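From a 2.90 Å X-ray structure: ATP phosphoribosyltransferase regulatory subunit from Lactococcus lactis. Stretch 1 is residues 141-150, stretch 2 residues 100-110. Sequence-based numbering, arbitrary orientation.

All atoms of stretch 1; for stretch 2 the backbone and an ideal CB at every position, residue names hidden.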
# COMPACT_ATOMS: atom_id res chain seq x y z
N TYR B 141 -22.69 -3.39 -8.52
CA TYR B 141 -22.80 -3.90 -9.89
C TYR B 141 -23.65 -2.94 -10.70
O TYR B 141 -24.78 -2.63 -10.34
CB TYR B 141 -23.47 -5.26 -9.89
CG TYR B 141 -23.13 -6.09 -11.10
CD1 TYR B 141 -22.10 -7.02 -11.06
CD2 TYR B 141 -23.85 -5.95 -12.29
CE1 TYR B 141 -21.80 -7.80 -12.17
CE2 TYR B 141 -23.54 -6.73 -13.42
CZ TYR B 141 -22.51 -7.65 -13.34
OH TYR B 141 -22.19 -8.42 -14.43
N GLN B 142 -23.11 -2.47 -11.81
CA GLN B 142 -23.88 -1.57 -12.63
C GLN B 142 -23.87 -2.08 -14.05
O GLN B 142 -23.03 -2.92 -14.41
CB GLN B 142 -23.26 -0.19 -12.60
CG GLN B 142 -22.82 0.25 -11.25
CD GLN B 142 -22.21 1.63 -11.26
OE1 GLN B 142 -21.38 1.94 -12.11
NE2 GLN B 142 -22.62 2.46 -10.32
N ILE B 143 -24.84 -1.59 -14.83
CA ILE B 143 -24.96 -1.89 -16.26
C ILE B 143 -25.30 -0.55 -16.91
O ILE B 143 -26.23 0.12 -16.49
CB ILE B 143 -26.09 -2.90 -16.59
CG1 ILE B 143 -25.87 -4.21 -15.85
CG2 ILE B 143 -26.05 -3.21 -18.06
CD1 ILE B 143 -26.90 -5.27 -16.17
N GLY B 144 -24.55 -0.14 -17.91
CA GLY B 144 -24.84 1.13 -18.52
C GLY B 144 -24.28 1.26 -19.91
O GLY B 144 -23.59 0.36 -20.39
N ILE B 145 -24.59 2.37 -20.57
CA ILE B 145 -24.13 2.64 -21.93
C ILE B 145 -23.69 4.10 -22.06
O ILE B 145 -24.11 4.95 -21.28
CB ILE B 145 -25.25 2.39 -22.97
CG1 ILE B 145 -26.48 3.21 -22.59
CG2 ILE B 145 -25.57 0.91 -23.05
CD1 ILE B 145 -27.55 3.18 -23.64
N GLU B 146 -22.84 4.36 -23.04
CA GLU B 146 -22.33 5.71 -23.29
C GLU B 146 -22.44 6.00 -24.78
O GLU B 146 -22.11 5.16 -25.61
CB GLU B 146 -20.86 5.82 -22.88
CG GLU B 146 -20.57 5.47 -21.45
CD GLU B 146 -21.17 6.46 -20.46
OE1 GLU B 146 -21.02 7.68 -20.70
OE2 GLU B 146 -21.79 6.03 -19.45
N LEU B 147 -22.90 7.19 -25.12
CA LEU B 147 -23.02 7.56 -26.52
C LEU B 147 -22.05 8.70 -26.79
O LEU B 147 -22.13 9.75 -26.15
CB LEU B 147 -24.45 7.99 -26.81
CG LEU B 147 -25.05 7.38 -28.07
CD1 LEU B 147 -26.43 7.94 -28.30
CD2 LEU B 147 -24.15 7.68 -29.26
N PHE B 148 -21.12 8.50 -27.71
CA PHE B 148 -20.13 9.54 -28.03
C PHE B 148 -20.08 9.86 -29.52
O PHE B 148 -20.11 8.96 -30.35
CB PHE B 148 -18.72 9.10 -27.63
CG PHE B 148 -18.56 8.81 -26.17
CD1 PHE B 148 -17.90 7.66 -25.76
CD2 PHE B 148 -19.02 9.70 -25.21
CE1 PHE B 148 -17.70 7.40 -24.41
CE2 PHE B 148 -18.83 9.44 -23.86
CZ PHE B 148 -18.17 8.29 -23.46
N GLY B 149 -19.97 11.15 -29.85
CA GLY B 149 -19.87 11.55 -31.24
C GLY B 149 -21.14 11.89 -31.98
O GLY B 149 -21.23 12.94 -32.63
N GLU B 150 -22.13 11.00 -31.91
CA GLU B 150 -23.41 11.20 -32.59
C GLU B 150 -23.91 12.62 -32.36
O GLU B 150 -23.48 13.30 -31.42
CB GLU B 150 -24.43 10.20 -32.05
CG GLU B 150 -25.72 10.10 -32.87
CD GLU B 150 -25.50 9.45 -34.23
OE1 GLU B 150 -25.06 8.27 -34.26
OE2 GLU B 150 -25.76 10.12 -35.26
N UNK B 100 -15.29 4.26 -11.20
CA UNK B 100 -16.29 4.76 -12.13
C UNK B 100 -16.19 4.07 -13.47
O UNK B 100 -15.10 3.68 -13.88
CB UNK B 100 -16.15 6.27 -12.31
N UNK B 101 -17.32 3.91 -14.15
CA UNK B 101 -17.33 3.26 -15.46
C UNK B 101 -17.31 4.27 -16.60
O UNK B 101 -16.81 3.97 -17.68
CB UNK B 101 -18.56 2.36 -15.59
N UNK B 102 -17.86 5.46 -16.38
CA UNK B 102 -17.91 6.47 -17.45
C UNK B 102 -16.54 6.98 -17.87
O UNK B 102 -16.20 6.98 -19.05
CB UNK B 102 -18.77 7.66 -17.00
N UNK B 103 -15.75 7.41 -16.89
CA UNK B 103 -14.42 7.94 -17.15
C UNK B 103 -13.55 7.09 -18.07
O UNK B 103 -13.00 7.59 -19.05
CB UNK B 103 -13.69 8.13 -15.82
N UNK B 104 -13.40 5.80 -17.76
CA UNK B 104 -12.57 4.95 -18.62
C UNK B 104 -13.14 4.75 -20.03
O UNK B 104 -12.39 4.53 -20.97
CB UNK B 104 -12.39 3.58 -17.96
N UNK B 105 -14.46 4.83 -20.17
CA UNK B 105 -15.06 4.67 -21.48
C UNK B 105 -14.88 5.97 -22.26
O UNK B 105 -14.77 5.97 -23.49
CB UNK B 105 -16.54 4.29 -21.37
N UNK B 106 -14.85 7.09 -21.55
CA UNK B 106 -14.68 8.36 -22.21
C UNK B 106 -13.24 8.47 -22.69
O UNK B 106 -12.98 9.06 -23.73
CB UNK B 106 -15.05 9.52 -21.28
N UNK B 107 -12.32 7.88 -21.94
CA UNK B 107 -10.91 7.90 -22.33
C UNK B 107 -10.73 7.05 -23.59
O UNK B 107 -10.04 7.44 -24.53
CB UNK B 107 -10.02 7.39 -21.20
N UNK B 108 -11.36 5.87 -23.60
CA UNK B 108 -11.27 4.97 -24.74
C UNK B 108 -11.67 5.72 -26.01
O UNK B 108 -11.05 5.58 -27.06
CB UNK B 108 -12.15 3.74 -24.53
N UNK B 109 -12.72 6.53 -25.89
CA UNK B 109 -13.20 7.29 -27.03
C UNK B 109 -12.17 8.29 -27.54
O UNK B 109 -12.18 8.65 -28.72
CB UNK B 109 -14.49 8.02 -26.66
N UNK B 110 -11.29 8.73 -26.65
CA UNK B 110 -10.24 9.69 -27.01
C UNK B 110 -9.22 9.02 -27.91
O UNK B 110 -8.73 9.63 -28.85
CB UNK B 110 -9.56 10.25 -25.76

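Stretch 2 runs beside the strand at 33° between chain directions, so the side chains of Gln 142, Glu 146 and Phe 148, which point toward it, set what the positions facing them can hold.

Position 100 has extended backbone angles just before a helix, and its CB points away from the strand. A short acceptor that can cap the helix is favored: Asp, Asn, Ser or Thr. It is Asp 100, whose OD1 accepts a hydrogen bond from the backbone N of position 103 at 2.5 Å, capping the helix.

At position 101 the CB points toward the strand, with the ideal CB 4.5 Å from Gln 142 OE1. The space beside the Gln 142 side chain would take a polar partner or a broad apolar one. Phe 101 fills it, presenting its ring edge to the amide: CD1 lies 3.5 Å from Gln 142 OE1, an arrangement in which the slightly positive rim of the ring meets a carbonyl oxygen.

Position 102 points sideways, yet its ideal CB is 4.2 Å from Glu 146 OE2. A carboxylate invites a donor, so a short one such as Ser, Thr or Asn could serve. Thr 102 donates from OG1 to Glu 146 OE2 at 3.4 Å, a weak hydrogen bond.

Positions 103 and 104 have nothing of the strand near them and are little constrained by it. They are Leu 103 and Pro 104; proline is tolerated so early in a helix because its missing amide hydrogen costs no helical bond there.

Position 105 points toward the strand, its ideal CB 4.2 Å from Glu 146 CG and 4.5 Å from Phe 148 CE1. These carbons suit an aliphatic residue such as Leu, Ile or Met. Leu 105 places CD1 3.6 Å from Glu 146 CG, packing on the aliphatic part of the glutamate.

Position 106 points sideways, with the ideal CB 4.0 Å from Phe 148 CZ. So near the ring tip, a small or medium apolar group such as Ala, Val or Ile is reasonable. Val 106 brings CG2 to 3.2 Å from Phe 148 CZ, a tight contact.

Positions 107 and 108 do not touch the strand, and many residues would do; they are Arg 107 and Leu 108.

Position 109 points toward the strand, its ideal CB 3.5 Å from Phe 148 CD1. A flat, large side chain could pack against Phe 148 and reach Gly 149. Tyr 109 does so: Phe 148 CB sits over its face, 3.5 Å from the ring centroid, and Tyr 109 OH comes within 3.5 Å of Gly 149 CA, where a CB would clash.

Position 110 is out of reach of stretch 1, which leaves it unconstrained; small or polar residues and many others would do. It is Ser 110, whose OG makes a weak hydrogen bond to Val 106 O at 3.3 Å.

Stretch 2, residues 100-110: DFTLPLVRLYS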
# COMPACT_ATOMS: atom_id res chain seq x y z
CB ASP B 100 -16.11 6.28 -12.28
CG ASP B 100 -16.97 6.87 -13.37
OD1 ASP B 100 -16.46 7.05 -14.50
OD2 ASP B 100 -18.15 7.15 -13.10
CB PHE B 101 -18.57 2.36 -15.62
CG PHE B 101 -18.36 0.92 -15.24
CD1 PHE B 101 -18.92 0.40 -14.08
CD2 PHE B 101 -17.63 0.07 -16.07
CE1 PHE B 101 -18.75 -0.95 -13.74
CE2 PHE B 101 -17.46 -1.27 -15.74
CZ PHE B 101 -18.02 -1.79 -14.57
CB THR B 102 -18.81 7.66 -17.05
OG1 THR B 102 -20.12 7.17 -16.74
CG2 THR B 102 -18.95 8.62 -18.18
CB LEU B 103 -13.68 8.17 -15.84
CG LEU B 103 -13.85 9.58 -15.29
CD1 LEU B 103 -13.12 9.74 -13.96
CD2 LEU B 103 -13.31 10.54 -16.33
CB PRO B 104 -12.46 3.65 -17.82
CG PRO B 104 -13.73 3.62 -17.06
CD PRO B 104 -13.91 5.05 -16.60
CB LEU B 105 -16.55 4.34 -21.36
CG LEU B 105 -16.98 3.10 -20.58
CD1 LEU B 105 -18.35 2.67 -21.02
CD2 LEU B 105 -16.02 1.97 -20.83
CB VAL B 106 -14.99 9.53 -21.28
CG1 VAL B 106 -14.53 10.82 -21.90
CG2 VAL B 106 -16.47 9.59 -21.04
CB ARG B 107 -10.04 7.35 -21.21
CG ARG B 107 -8.55 7.28 -21.53
CD ARG B 107 -7.77 6.70 -20.37
NE ARG B 107 -8.25 5.36 -20.02
CZ ARG B 107 -8.13 4.81 -18.82
NH1 ARG B 107 -7.55 5.49 -17.84
NH2 ARG B 107 -8.60 3.59 -18.59
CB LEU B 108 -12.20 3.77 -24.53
CG LEU B 108 -12.34 2.81 -25.71
CD1 LEU B 108 -10.99 2.27 -26.07
CD2 LEU B 108 -13.28 1.68 -25.38
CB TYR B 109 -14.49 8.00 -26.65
CG TYR B 109 -15.04 8.79 -27.79
CD1 TYR B 109 -15.45 8.16 -28.96
CD2 TYR B 109 -15.09 10.18 -27.73
CE1 TYR B 109 -15.91 8.90 -30.05
CE2 TYR B 109 -15.54 10.93 -28.81
CZ TYR B 109 -15.95 10.28 -29.97
OH TYR B 109 -16.41 11.03 -31.03
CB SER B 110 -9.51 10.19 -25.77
OG SER B 110 -10.40 10.84 -24.88
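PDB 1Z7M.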